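Local atomic coordinates of type II restriction enzyme NgoMIV (Neisseria gonorrhoeae, PDB entry 1FIU), a protein that cuts double-stranded DNA at the sequence 5'-GCCGGC-3' after the first G, working as a magnesium-dependent homotetrameric restriction endonuclease. Residues Ile11-Leu16 with His243-Glu248; Lys15-Asn20 with Leu51-Val56; Thr38-Ile43 with Ala221-Ser226; Lys45-Leu50 with Glu250-Ser255. All blocks are in the same frame, centred on the assembly; numbering follows the deposited sequence.

Contact 1: residues Ile11-Leu16 with His243-Glu248; sequences IFHKKL and HFALYE
H13 turns the edge of its imidazole toward the face of the F244 phenyl, an offset edge-to-face aromatic pair with planes at 79° and centroids 5.9 Å apart. The pair ties helix 4-18 to the turn between strand 240-243 of the central sheet and helix 246-256 in this nuclease of the PD-(D/E)XK clan. The same histidine supplies the one hydrogen bond joining the two segments: H13 NE2 donates to F244 O over 2.7 Å. At 168° the bond is almost straight and lies close to the imidazole plane, which helps to fix the rotation of the ring. F12, with CG anti to its backbone N (chi1 164°), crosses the F244 side chain at about a right angle. Its ring edge faces the same carbonyl, F12 CE2 standing 3.6 Å from F244 O. E248 and H13 reach toward each other tip to tip, but E248 OE1 is held in a salt bridge with R9, one helical turn before H13. At the start of helix 246-256, the N-cap residue A245 lays CB over the centre of the neighbouring F244 ring. The rim of that ring is met by a leucine methyl, L16 CD1 lying 3.7 Å from F244 CD1.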
loop_
_atom_site.group_PDB
_atom_site.type_symbol
_atom_site.label_atom_id
_atom_site.label_comp_id
_atom_site.label_asym_id
_atom_site.label_seq_id
_atom_site.Cartn_x
_atom_site.Cartn_y
_atom_site.Cartn_z
ATOM N N ILE I 11 -27.521 -24.126 14.557
ATOM C CA ILE I 11 -26.976 -24.173 15.900
ATOM C C ILE I 11 -26.351 -22.820 16.241
ATOM O O ILE I 11 -26.460 -22.337 17.363
ATOM C CB ILE I 11 -25.920 -25.306 16.011
ATOM C CG1 ILE I 11 -26.631 -26.669 15.966
ATOM C CG2 ILE I 11 -25.091 -25.150 17.275
ATOM C CD1 ILE I 11 -25.688 -27.859 15.837
ATOM N N PHE I 12 -25.681 -22.221 15.261
ATOM C CA PHE I 12 -25.049 -20.913 15.416
ATOM C C PHE I 12 -26.139 -19.873 15.789
ATOM O O PHE I 12 -26.000 -19.122 16.751
ATOM C CB PHE I 12 -24.346 -20.595 14.082
ATOM C CG PHE I 12 -23.957 -19.152 13.890
ATOM C CD1 PHE I 12 -22.848 -18.605 14.533
ATOM C CD2 PHE I 12 -24.660 -18.363 12.987
ATOM C CE1 PHE I 12 -22.438 -17.289 14.283
ATOM C CE2 PHE I 12 -24.259 -17.034 12.721
ATOM C CZ PHE I 12 -23.148 -16.510 13.375
ATOM N N HIS I 13 -27.235 -19.858 15.030
ATOM C CA HIS I 13 -28.311 -18.910 15.323
ATOM C C HIS I 13 -28.932 -19.172 16.693
ATOM O O HIS I 13 -29.227 -18.237 17.449
ATOM C CB HIS I 13 -29.385 -18.988 14.241
ATOM C CG HIS I 13 -28.974 -18.373 12.944
ATOM N ND1 HIS I 13 -29.549 -18.718 11.739
ATOM C CD2 HIS I 13 -28.053 -17.421 12.667
ATOM C CE1 HIS I 13 -28.995 -18.006 10.773
ATOM N NE2 HIS I 13 -28.086 -17.209 11.310
ATOM N N LYS I 14 -29.114 -20.447 17.021
ATOM C CA LYS I 14 -29.711 -20.807 18.301
ATOM C C LYS I 14 -28.890 -20.314 19.487
ATOM O O LYS I 14 -29.448 -19.907 20.502
ATOM C CB LYS I 14 -29.920 -22.321 18.380
ATOM C CG LYS I 14 -30.723 -22.782 19.582
ATOM C CD LYS I 14 -31.041 -24.272 19.479
ATOM C CE LYS I 14 -31.895 -24.749 20.655
ATOM N NZ LYS I 14 -31.146 -24.738 21.948
ATOM N N LYS I 15 -27.564 -20.339 19.379
ATOM C CA LYS I 15 -26.743 -19.843 20.469
ATOM C C LYS I 15 -26.939 -18.337 20.650
ATOM O O LYS I 15 -26.933 -17.818 21.773
ATOM C CB LYS I 15 -25.265 -20.143 20.192
ATOM C CG LYS I 15 -24.947 -21.630 20.183
ATOM C CD LYS I 15 -23.442 -21.846 19.942
ATOM C CE LYS I 15 -23.078 -23.326 19.963
ATOM N NZ LYS I 15 -21.629 -23.519 19.608
ATOM N N LEU I 16 -27.100 -17.631 19.533
ATOM C CA LEU I 16 -27.312 -16.197 19.603
ATOM C C LEU I 16 -28.673 -15.935 20.259
ATOM O O LEU I 16 -28.812 -14.985 21.011
ATOM C CB LEU I 16 -27.272 -15.571 18.199
ATOM C CG LEU I 16 -25.904 -15.573 17.494
ATOM C CD1 LEU I 16 -26.065 -15.023 16.089
ATOM C CD2 LEU I 16 -24.894 -14.752 18.287
ATOM N N HIS I 243 -21.988 -12.508 6.206
ATOM C CA HIS I 243 -23.124 -12.056 6.997
ATOM C C HIS I 243 -23.692 -13.210 7.824
ATOM O O HIS I 243 -23.823 -14.340 7.324
ATOM C CB HIS I 243 -24.225 -11.491 6.065
ATOM C CG HIS I 243 -25.275 -10.696 6.790
ATOM N ND1 HIS I 243 -26.469 -11.242 7.214
ATOM C CD2 HIS I 243 -25.265 -9.418 7.237
ATOM C CE1 HIS I 243 -27.148 -10.332 7.899
ATOM N NE2 HIS I 243 -26.440 -9.215 7.928
ATOM N N PHE I 244 -24.059 -12.912 9.070
ATOM C CA PHE I 244 -24.578 -13.936 9.966
ATOM C C PHE I 244 -25.903 -14.562 9.542
ATOM O O PHE I 244 -26.248 -15.654 10.002
ATOM C CB PHE I 244 -24.691 -13.391 11.408
ATOM C CG PHE I 244 -26.049 -12.824 11.759
ATOM C CD1 PHE I 244 -26.777 -13.363 12.819
ATOM C CD2 PHE I 244 -26.582 -11.726 11.064
ATOM C CE1 PHE I 244 -28.008 -12.813 13.195
ATOM C CE2 PHE I 244 -27.820 -11.174 11.441
ATOM C CZ PHE I 244 -28.522 -11.720 12.503
ATOM N N ALA I 245 -26.628 -13.894 8.645
ATOM C CA ALA I 245 -27.923 -14.419 8.198
ATOM C C ALA I 245 -28.233 -13.855 6.822
ATOM O O ALA I 245 -29.220 -13.147 6.611
ATOM C CB ALA I 245 -29.010 -14.014 9.207
ATOM N N LEU I 246 -27.404 -14.212 5.859
ATOM C CA LEU I 246 -27.558 -13.657 4.533
ATOM C C LEU I 246 -28.871 -13.965 3.820
ATOM O O LEU I 246 -29.450 -13.069 3.203
ATOM C CB LEU I 246 -26.389 -14.098 3.640
ATOM C CG LEU I 246 -26.281 -13.260 2.353
ATOM C CD1 LEU I 246 -25.547 -11.948 2.624
ATOM C CD2 LEU I 246 -25.556 -14.043 1.295
ATOM N N TYR I 247 -29.307 -15.221 3.894
ATOM C CA TYR I 247 -30.538 -15.650 3.230
ATOM C C TYR I 247 -31.736 -14.874 3.757
ATOM O O TYR I 247 -32.602 -14.451 2.980
ATOM C CB TYR I 247 -30.758 -17.144 3.450
ATOM C CG TYR I 247 -29.551 -17.999 3.088
ATOM C CD1 TYR I 247 -29.293 -19.188 3.777
ATOM C CD2 TYR I 247 -28.657 -17.594 2.094
ATOM C CE1 TYR I 247 -28.162 -19.951 3.495
ATOM C CE2 TYR I 247 -27.513 -18.354 1.797
ATOM C CZ TYR I 247 -27.276 -19.527 2.510
ATOM O OH TYR I 247 -26.137 -20.267 2.271
ATOM N N GLU I 248 -31.776 -14.692 5.070
ATOM C CA GLU I 248 -32.868 -13.975 5.714
ATOM C C GLU I 248 -32.828 -12.488 5.361
ATOM O O GLU I 248 -33.882 -11.870 5.139
ATOM C CB GLU I 248 -32.811 -14.188 7.222
ATOM C CG GLU I 248 -32.987 -15.649 7.648
ATOM C CD GLU I 248 -31.746 -16.529 7.447
ATOM O OE1 GLU I 248 -30.680 -16.022 7.014
ATOM O OE2 GLU I 248 -31.849 -17.744 7.736
#

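Contact 2: residues Lys15-Asn20 with Leu51-Val56; sequences KLLDGN and LHSETV
L17 and S53 bring their CA atoms to 6.4 Å where the last turn of helix 4-18 runs beside the irregular chain following helix 38-50, and the two backbones stay close as far as N20 and T55. No direct hydrogen bond links them; the evidence for the contact is van der Waals contact plus one water. L17 spreads its two methyls over different targets. Its CD1 reaches backbone, 3.4 Å from L51 O, while L17 CD2 lies 3.7 Å from S53 CB and equally near the serine hydroxyl. Beside them L22 packs on both L17 and L51. Just past the end of the helix, the N20 amide crosses the T55 side chain at about a right angle, and N20 ND2 rests 3.6 Å from the methyl T55 CG2. That methyl is anti to its own backbone N, whereas T55 OG1 sits beside the N (chi1 -60°) and binds a water at 2.6 Å. This water donates to L17 O and accepts a weak bond from N20 ND2, bridging the segments. L17 O also takes N20 ND2 directly at 3.3 Å, nearly along the C=O axis, and N20 N at 2.9 Å. With its positive phi (63°), N20 ends helix 4-18 in a Schellman motif; H52 (phi 64°) closes helix 38-50 in the same way, so two helix C-termini with matching signals meet here.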
loop_
_atom_site.group_PDB
_atom_site.type_symbol
_atom_site.label_atom_id
_atom_site.label_comp_id
_atom_site.label_asym_id
_atom_site.label_seq_id
_atom_site.Cartn_x
_atom_site.Cartn_y
_atom_site.Cartn_z
ATOM N N LYS I 15 -27.564 -20.339 19.379
ATOM C CA LYS I 15 -26.743 -19.843 20.469
ATOM C C LYS I 15 -26.939 -18.337 20.650
ATOM O O LYS I 15 -26.933 -17.818 21.773
ATOM C CB LYS I 15 -25.265 -20.143 20.192
ATOM C CG LYS I 15 -24.947 -21.630 20.183
ATOM C CD LYS I 15 -23.442 -21.846 19.942
ATOM C CE LYS I 15 -23.078 -23.326 19.963
ATOM N NZ LYS I 15 -21.629 -23.519 19.608
ATOM N N LEU I 16 -27.100 -17.631 19.533
ATOM C CA LEU I 16 -27.312 -16.197 19.603
ATOM C C LEU I 16 -28.673 -15.935 20.259
ATOM O O LEU I 16 -28.812 -14.985 21.011
ATOM C CB LEU I 16 -27.272 -15.571 18.199
ATOM C CG LEU I 16 -25.904 -15.573 17.494
ATOM C CD1 LEU I 16 -26.065 -15.023 16.089
ATOM C CD2 LEU I 16 -24.894 -14.752 18.287
ATOM N N LEU I 17 -29.664 -16.773 19.964
ATOM C CA LEU I 17 -30.982 -16.583 20.572
ATOM C C LEU I 17 -30.970 -16.972 22.048
ATOM O O LEU I 17 -31.402 -16.202 22.909
ATOM C CB LEU I 17 -32.049 -17.418 19.842
ATOM C CG LEU I 17 -32.286 -17.074 18.379
ATOM C CD1 LEU I 17 -33.401 -17.969 17.818
ATOM C CD2 LEU I 17 -32.666 -15.609 18.265
ATOM N N ASP I 18 -30.462 -18.164 22.345
ATOM C CA ASP I 18 -30.448 -18.637 23.726
ATOM C C ASP I 18 -29.676 -17.722 24.676
ATOM O O ASP I 18 -30.026 -17.608 25.849
ATOM C CB ASP I 18 -29.891 -20.073 23.800
ATOM C CG ASP I 18 -30.822 -21.115 23.171
ATOM O OD1 ASP I 18 -31.945 -20.787 22.719
ATOM O OD2 ASP I 18 -30.420 -22.298 23.129
ATOM N N GLY I 19 -28.632 -17.061 24.186
ATOM C CA GLY I 19 -27.866 -16.176 25.040
ATOM C C GLY I 19 -28.440 -14.768 25.087
ATOM O O GLY I 19 -27.887 -13.876 25.730
ATOM N N ASN I 20 -29.566 -14.576 24.402
ATOM C CA ASN I 20 -30.219 -13.265 24.323
ATOM C C ASN I 20 -29.328 -12.226 23.626
ATOM O O ASN I 20 -29.486 -11.020 23.850
ATOM C CB ASN I 20 -30.614 -12.770 25.725
ATOM C CG ASN I 20 -31.742 -13.583 26.335
ATOM O OD1 ASN I 20 -32.109 -13.384 27.492
ATOM N ND2 ASN I 20 -32.293 -14.500 25.563
ATOM N N LEU I 51 -35.662 -16.059 11.954
ATOM C CA LEU I 51 -34.795 -16.878 12.802
ATOM C C LEU I 51 -35.574 -17.452 13.986
ATOM O O LEU I 51 -35.015 -18.148 14.839
ATOM C CB LEU I 51 -33.624 -16.032 13.300
ATOM C CG LEU I 51 -32.339 -16.102 12.462
ATOM C CD1 LEU I 51 -32.592 -15.698 11.027
ATOM C CD2 LEU I 51 -31.294 -15.203 13.089
ATOM N N HIS I 52 -36.868 -17.145 14.019
ATOM C CA HIS I 52 -37.778 -17.591 15.070
ATOM C C HIS I 52 -37.443 -17.052 16.459
ATOM O O HIS I 52 -37.639 -17.733 17.475
ATOM C CB HIS I 52 -37.841 -19.121 15.103
ATOM C CG HIS I 52 -38.140 -19.735 13.772
ATOM N ND1 HIS I 52 -39.320 -19.510 13.095
ATOM C CD2 HIS I 52 -37.407 -20.559 12.987
ATOM C CE1 HIS I 52 -39.301 -20.170 11.951
ATOM N NE2 HIS I 52 -38.151 -20.815 11.859
ATOM N N SER I 53 -36.938 -15.823 16.513
ATOM C CA SER I 53 -36.610 -15.202 17.787
ATOM C C SER I 53 -37.927 -14.869 18.472
ATOM O O SER I 53 -38.823 -14.306 17.838
ATOM C CB SER I 53 -35.829 -13.906 17.581
ATOM O OG SER I 53 -35.516 -13.293 18.823
ATOM N N GLU I 54 -38.040 -15.191 19.755
ATOM C CA GLU I 54 -39.288 -14.908 20.480
ATOM C C GLU I 54 -39.050 -14.192 21.801
ATOM O O GLU I 54 -39.944 -13.554 22.362
ATOM C CB GLU I 54 -40.055 -16.220 20.734
ATOM C CG GLU I 54 -40.573 -16.877 19.463
ATOM C CD GLU I 54 -41.328 -18.179 19.712
ATOM O OE1 GLU I 54 -41.582 -18.524 20.891
ATOM O OE2 GLU I 54 -41.672 -18.854 18.712
ATOM N N THR I 55 -37.826 -14.283 22.290
ATOM C CA THR I 55 -37.481 -13.688 23.567
ATOM C C THR I 55 -37.516 -12.162 23.613
ATOM O O THR I 55 -37.085 -11.479 22.676
ATOM C CB THR I 55 -36.090 -14.150 24.006
ATOM O OG1 THR I 55 -36.089 -15.579 24.124
ATOM C CG2 THR I 55 -35.705 -13.515 25.341
ATOM N N VAL I 56 -38.068 -11.642 24.702
ATOM C CA VAL I 56 -38.106 -10.205 24.906
ATOM C C VAL I 56 -37.168 -9.952 26.061
ATOM O O VAL I 56 -37.332 -10.521 27.148
ATOM C CB VAL I 56 -39.508 -9.671 25.297
ATOM C CG1 VAL I 56 -39.383 -8.183 25.704
ATOM C CG2 VAL I 56 -40.470 -9.811 24.113
HETATM O O HOH W 1 -33.721 -16.552 24.716
#

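Contact 3: residues Thr38-Ile43 with Ala221-Ser226; sequences TRSFNI and AEPTPS
S40 carries OG anti to its backbone N (chi1 -179°), which brings the serine oxygen to the ring corner of P223, S40 OG lying 3.7 Å from P223 CG. T224 holds CG2 anti to its own carbonyl carbon, and this sets the threonine methyl against the serine: S40 CB and T224 CG2 are 3.7 Å apart. T224 OG1 lies between the backbone N and the carbonyl carbon (chi1 67°), where it donates to E222 OE1 at 2.8 Å, while T224 N donates to E222 OE1 at 3.0 Å. The two donors approach the carboxylate oxygen on its anti side and from opposite faces of its plane, holding the glutamate against the turn. A water extends the network across the contact, donating to E222 OE1 at 2.6 Å and bonded to S40 OG at 2.7 Å; S40 OG is also bonded to D34 N, and E222 OE2 to I190 N. The turn leads from strand 215-220 into helix 225-232, the helix of a beta-alpha-beta crossover to the adjacent parallel strand 240-243. T224 is the N-cap of that helix, its OG1 making a weak bond to R227 N. Next to this polar network, I43 crosses P223 obliquely. The methyl I43 CG2 comes to 3.5 Å from P223 O, a buried carbonyl oxygen with no polar partner in the model. At the other branch, I43 CD1 touches P225 CD, and L253 of helix 246-256 packs on both I43 and P225.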
loop_
_atom_site.group_PDB
_atom_site.type_symbol
_atom_site.label_atom_id
_atom_site.label_comp_id
_atom_site.label_asym_id
_atom_site.label_seq_id
_atom_site.Cartn_x
_atom_site.Cartn_y
_atom_site.Cartn_z
ATOM N N THR I 38 -35.533 3.653 10.390
ATOM C CA THR I 38 -36.687 2.848 9.978
ATOM C C THR I 38 -36.283 1.573 9.251
ATOM O O THR I 38 -36.770 0.482 9.565
ATOM C CB THR I 38 -37.636 3.657 9.035
ATOM O OG1 THR I 38 -38.124 4.816 9.724
ATOM C CG2 THR I 38 -38.830 2.811 8.591
ATOM N N ARG I 39 -35.402 1.698 8.262
ATOM C CA ARG I 39 -35.022 0.511 7.520
ATOM C C ARG I 39 -34.214 -0.471 8.380
ATOM O O ARG I 39 -34.427 -1.679 8.286
ATOM C CB ARG I 39 -34.279 0.905 6.234
ATOM C CG ARG I 39 -35.184 1.658 5.224
ATOM C CD ARG I 39 -34.481 1.884 3.893
ATOM N NE ARG I 39 -35.344 2.527 2.904
ATOM C CZ ARG I 39 -35.701 3.809 2.933
ATOM N NH1 ARG I 39 -35.269 4.607 3.906
ATOM N NH2 ARG I 39 -36.486 4.298 1.978
ATOM N N SER I 40 -33.301 0.030 9.213
ATOM C CA SER I 40 -32.534 -0.873 10.083
ATOM C C SER I 40 -33.489 -1.627 11.012
ATOM O O SER I 40 -33.413 -2.850 11.155
ATOM C CB SER I 40 -31.517 -0.090 10.922
ATOM O OG SER I 40 -30.736 -0.959 11.751
ATOM N N PHE I 41 -34.387 -0.872 11.646
ATOM C CA PHE I 41 -35.395 -1.427 12.549
ATOM C C PHE I 41 -36.203 -2.532 11.876
ATOM O O PHE I 41 -36.333 -3.629 12.418
ATOM C CB PHE I 41 -36.348 -0.299 12.991
ATOM C CG PHE I 41 -37.462 -0.760 13.895
ATOM C CD1 PHE I 41 -37.358 -0.607 15.274
ATOM C CD2 PHE I 41 -38.612 -1.347 13.360
ATOM C CE1 PHE I 41 -38.388 -1.035 16.119
ATOM C CE2 PHE I 41 -39.647 -1.783 14.199
ATOM C CZ PHE I 41 -39.529 -1.620 15.578
ATOM N N ASN I 42 -36.749 -2.244 10.694
ATOM C CA ASN I 42 -37.556 -3.231 9.981
ATOM C C ASN I 42 -36.791 -4.420 9.422
ATOM O O ASN I 42 -37.300 -5.550 9.422
ATOM C CB ASN I 42 -38.353 -2.570 8.851
ATOM C CG ASN I 42 -39.402 -1.626 9.379
ATOM O OD1 ASN I 42 -40.062 -1.927 10.372
ATOM N ND2 ASN I 42 -39.567 -0.484 8.725
ATOM N N ILE I 43 -35.582 -4.179 8.924
ATOM C CA ILE I 43 -34.786 -5.276 8.389
ATOM C C ILE I 43 -34.421 -6.230 9.532
ATOM O O ILE I 43 -34.602 -7.435 9.418
ATOM C CB ILE I 43 -33.487 -4.766 7.689
ATOM C CG1 ILE I 43 -33.846 -4.010 6.399
ATOM C CG2 ILE I 43 -32.586 -5.953 7.329
ATOM C CD1 ILE I 43 -32.654 -3.279 5.803
ATOM N N ALA I 221 -23.108 -9.080 11.964
ATOM C CA ALA I 221 -24.548 -9.276 12.097
ATOM C C ALA I 221 -25.244 -7.947 11.785
ATOM O O ALA I 221 -26.431 -7.792 12.058
ATOM C CB ALA I 221 -24.918 -9.758 13.490
ATOM N N GLU I 222 -24.511 -6.996 11.202
ATOM C CA GLU I 222 -25.116 -5.696 10.842
ATOM C C GLU I 222 -26.280 -5.935 9.868
ATOM O O GLU I 222 -26.118 -6.585 8.826
ATOM C CB GLU I 222 -24.051 -4.782 10.212
ATOM C CG GLU I 222 -24.637 -3.524 9.529
ATOM C CD GLU I 222 -25.465 -2.680 10.486
ATOM O OE1 GLU I 222 -26.474 -2.099 10.027
ATOM O OE2 GLU I 222 -25.110 -2.582 11.686
ATOM N N PRO I 223 -27.469 -5.370 10.156
ATOM C CA PRO I 223 -28.581 -5.618 9.231
ATOM C C PRO I 223 -28.642 -4.812 7.932
ATOM O O PRO I 223 -29.218 -5.273 6.938
ATOM C CB PRO I 223 -29.823 -5.363 10.110
ATOM C CG PRO I 223 -29.358 -4.287 11.023
ATOM C CD PRO I 223 -27.940 -4.752 11.408
ATOM N N THR I 224 -28.049 -3.626 7.916
ATOM C CA THR I 224 -28.161 -2.802 6.716
ATOM C C THR I 224 -27.073 -2.913 5.656
ATOM O O THR I 224 -25.887 -2.866 5.967
ATOM C CB THR I 224 -28.311 -1.296 7.077
ATOM O OG1 THR I 224 -27.112 -0.795 7.686
ATOM C CG2 THR I 224 -29.486 -1.102 8.032
ATOM N N PRO I 225 -27.474 -3.068 4.385
ATOM C CA PRO I 225 -26.487 -3.161 3.306
ATOM C C PRO I 225 -25.564 -1.946 3.276
ATOM O O PRO I 225 -24.370 -2.075 2.978
ATOM C CB PRO I 225 -27.359 -3.244 2.037
ATOM C CG PRO I 225 -28.535 -4.068 2.531
ATOM C CD PRO I 225 -28.822 -3.443 3.895
ATOM N N SER I 226 -26.101 -0.758 3.575
ATOM C CA SER I 226 -25.270 0.444 3.544
ATOM C C SER I 226 -24.122 0.359 4.540
ATOM O O SER I 226 -22.981 0.655 4.187
ATOM C CB SER I 226 -26.108 1.714 3.811
ATOM O OG SER I 226 -26.687 1.688 5.093
HETATM O O HOH W 2 -28.069 -0.650 11.488
#

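Contact 4: residues Lys45-Leu50 with Glu250-Ser255; sequences KGIADL and EQILQS
I252 presses its ethyl branch onto the bare backbone of G46, the tight point of a helix-helix crossing between helix 38-50 and helix 246-256. The segment axes come within 9.1 Å, with N-to-C directions 126° apart, closer to antiparallel than to parallel. Helix 246-256 follows strand 240-243 of the nuclease sheet and is flanked by helix 259-270, on which L253 packs. At the crossing the CA atoms of G46 and I252 are only 5.8 Å apart, since the glycine puts no side chain between the helices. I252 bends at chi2 (-55°), a turn that carries CD1 over the glycine: I252 CD1 is 3.5 Å from G46 CA, and I252 CG1 is 3.5 Å from G46 C. The isoleucine also touches the next residue, I47, at its backbone N and at CG1. I47, buried, packs in turn on F244 and L249, so its side of the crossing faces the interior.

Toward the other side the contact becomes more exposed and more polar. L50 and I252 run alongside each other with opposite senses, L50 CD1 lying 3.7 Å from I252 CD1. Beyond them the exposed Q251, extended past CG, sets its amide against both leucine methyls; L50 CD2 and Q251 NE2 are 3.3 Å apart, with no hydrogen bond between the helices. The backbone of Q251 is gripped within its own helix: Q251 O accepts from S255 N and, from the opposite face of its plane, from S255 OG at 3.0 Å.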
loop_
_atom_site.group_PDB
_atom_site.type_symbol
_atom_site.label_atom_id
_atom_site.label_comp_id
_atom_site.label_asym_id
_atom_site.label_seq_id
_atom_site.Cartn_x
_atom_site.Cartn_y
_atom_site.Cartn_z
ATOM N N LYS I 45 -35.887 -6.721 12.373
ATOM C CA LYS I 45 -37.083 -7.395 12.865
ATOM C C LYS I 45 -37.453 -8.551 11.942
ATOM O O LYS I 45 -37.795 -9.646 12.409
ATOM C CB LYS I 45 -38.239 -6.407 12.909
ATOM C CG LYS I 45 -39.434 -6.905 13.672
ATOM C CD LYS I 45 -39.329 -6.455 15.107
ATOM C CE LYS I 45 -40.695 -6.412 15.763
ATOM N NZ LYS I 45 -40.602 -5.755 17.086
ATOM N N GLY I 46 -37.408 -8.290 10.635
ATOM C CA GLY I 46 -37.721 -9.329 9.671
ATOM C C GLY I 46 -36.755 -10.505 9.803
ATOM O O GLY I 46 -37.154 -11.677 9.770
ATOM N N ILE I 47 -35.470 -10.201 9.954
ATOM C CA ILE I 47 -34.489 -11.270 10.082
ATOM C C ILE I 47 -34.731 -12.096 11.348
ATOM O O ILE I 47 -34.742 -13.333 11.301
ATOM C CB ILE I 47 -33.046 -10.698 10.106
ATOM C CG1 ILE I 47 -32.672 -10.177 8.721
ATOM C CG2 ILE I 47 -32.065 -11.779 10.545
ATOM C CD1 ILE I 47 -31.280 -9.510 8.673
ATOM N N ALA I 48 -34.955 -11.414 12.472
ATOM C CA ALA I 48 -35.192 -12.112 13.733
ATOM C C ALA I 48 -36.442 -12.991 13.617
ATOM O O ALA I 48 -36.488 -14.090 14.168
ATOM C CB ALA I 48 -35.340 -11.113 14.869
ATOM N N ASP I 49 -37.457 -12.526 12.893
ATOM C CA ASP I 49 -38.667 -13.347 12.735
ATOM C C ASP I 49 -38.320 -14.616 11.949
ATOM O O ASP I 49 -38.741 -15.719 12.295
ATOM C CB ASP I 49 -39.770 -12.579 11.992
ATOM C CG ASP I 49 -41.058 -13.392 11.863
ATOM O OD1 ASP I 49 -41.698 -13.663 12.906
ATOM O OD2 ASP I 49 -41.422 -13.776 10.724
ATOM N N LEU I 50 -37.537 -14.454 10.891
ATOM C CA LEU I 50 -37.139 -15.587 10.083
ATOM C C LEU I 50 -36.243 -16.548 10.861
ATOM O O LEU I 50 -36.096 -17.713 10.485
ATOM C CB LEU I 50 -36.440 -15.095 8.821
ATOM C CG LEU I 50 -37.419 -14.480 7.815
ATOM C CD1 LEU I 50 -36.628 -13.971 6.622
ATOM C CD2 LEU I 50 -38.463 -15.520 7.384
ATOM N N GLU I 250 -31.634 -11.251 2.596
ATOM C CA GLU I 250 -32.087 -11.177 1.205
ATOM C C GLU I 250 -33.608 -11.286 1.126
ATOM O O GLU I 250 -34.246 -10.535 0.379
ATOM C CB GLU I 250 -31.457 -12.295 0.365
ATOM C CG GLU I 250 -31.815 -12.230 -1.114
ATOM C CD GLU I 250 -31.230 -13.392 -1.919
ATOM O OE1 GLU I 250 -31.081 -14.508 -1.373
ATOM O OE2 GLU I 250 -30.934 -13.186 -3.113
ATOM N N GLN I 251 -34.178 -12.206 1.898
ATOM C CA GLN I 251 -35.640 -12.401 1.883
ATOM C C GLN I 251 -36.378 -11.157 2.381
ATOM O O GLN I 251 -37.409 -10.752 1.798
ATOM C CB GLN I 251 -36.018 -13.609 2.749
ATOM C CG GLN I 251 -37.465 -14.101 2.568
ATOM C CD GLN I 251 -37.736 -15.390 3.342
ATOM O OE1 GLN I 251 -36.945 -16.338 3.292
ATOM N NE2 GLN I 251 -38.854 -15.429 4.062
ATOM N N ILE I 252 -35.873 -10.542 3.451
ATOM C CA ILE I 252 -36.556 -9.358 3.975
ATOM C C ILE I 252 -36.462 -8.189 3.015
ATOM O O ILE I 252 -37.457 -7.490 2.788
ATOM C CB ILE I 252 -36.035 -8.955 5.371
ATOM C CG1 ILE I 252 -36.320 -10.101 6.346
ATOM C CG2 ILE I 252 -36.758 -7.692 5.886
ATOM C CD1 ILE I 252 -37.812 -10.519 6.375
ATOM N N LEU I 253 -35.281 -7.972 2.431
ATOM C CA LEU I 253 -35.137 -6.886 1.471
ATOM C C LEU I 253 -36.114 -7.097 0.311
ATOM O O LEU I 253 -36.750 -6.145 -0.145
ATOM C CB LEU I 253 -33.711 -6.827 0.924
ATOM C CG LEU I 253 -32.644 -6.485 1.978
ATOM C CD1 LEU I 253 -31.258 -6.649 1.354
ATOM C CD2 LEU I 253 -32.802 -5.069 2.488
ATOM N N GLN I 254 -36.227 -8.330 -0.168
ATOM C CA GLN I 254 -37.139 -8.619 -1.277
ATOM C C GLN I 254 -38.582 -8.398 -0.867
ATOM O O GLN I 254 -39.356 -7.779 -1.608
ATOM C CB GLN I 254 -36.949 -10.056 -1.755
ATOM C CG GLN I 254 -35.624 -10.287 -2.489
ATOM C CD GLN I 254 -35.671 -9.824 -3.950
ATOM O OE1 GLN I 254 -36.597 -9.117 -4.369
ATOM N NE2 GLN I 254 -34.665 -10.222 -4.728
ATOM N N SER I 255 -38.949 -8.896 0.308
ATOM C CA SER I 255 -40.321 -8.762 0.807
ATOM C C SER I 255 -40.770 -7.317 0.937
ATOM O O SER I 255 -41.878 -6.973 0.503
ATOM C CB SER I 255 -40.457 -9.450 2.166
ATOM O OG SER I 255 -40.400 -10.852 2.000
#

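Contacts 1 and 3 are buried, whereas contacts 2 and 4 lie at the surface. Helix 4-18 serves contacts 1 and 2, helix 38-50 serves 3 and 4, and helix 246-256 serves 1 and 4. Chemistry follows position: only contact 1 has a direct hydrogen bond between its segments, contacts 2 and 3 are bridged by water, and contact 4 has van der Waals packing alone, on a glycine backbone at one end and on the Q251 amide at the other. Neighbouring contacts also touch. F244 of contact 1 packs on A221 of contact 3, A245 on I47 of contact 4, E248 on L51 of contact 2, and I252 of contact 4 on the backbone of I43. A probable hydrogen bond, S53 N to A48 O, joins contacts 2 and 4.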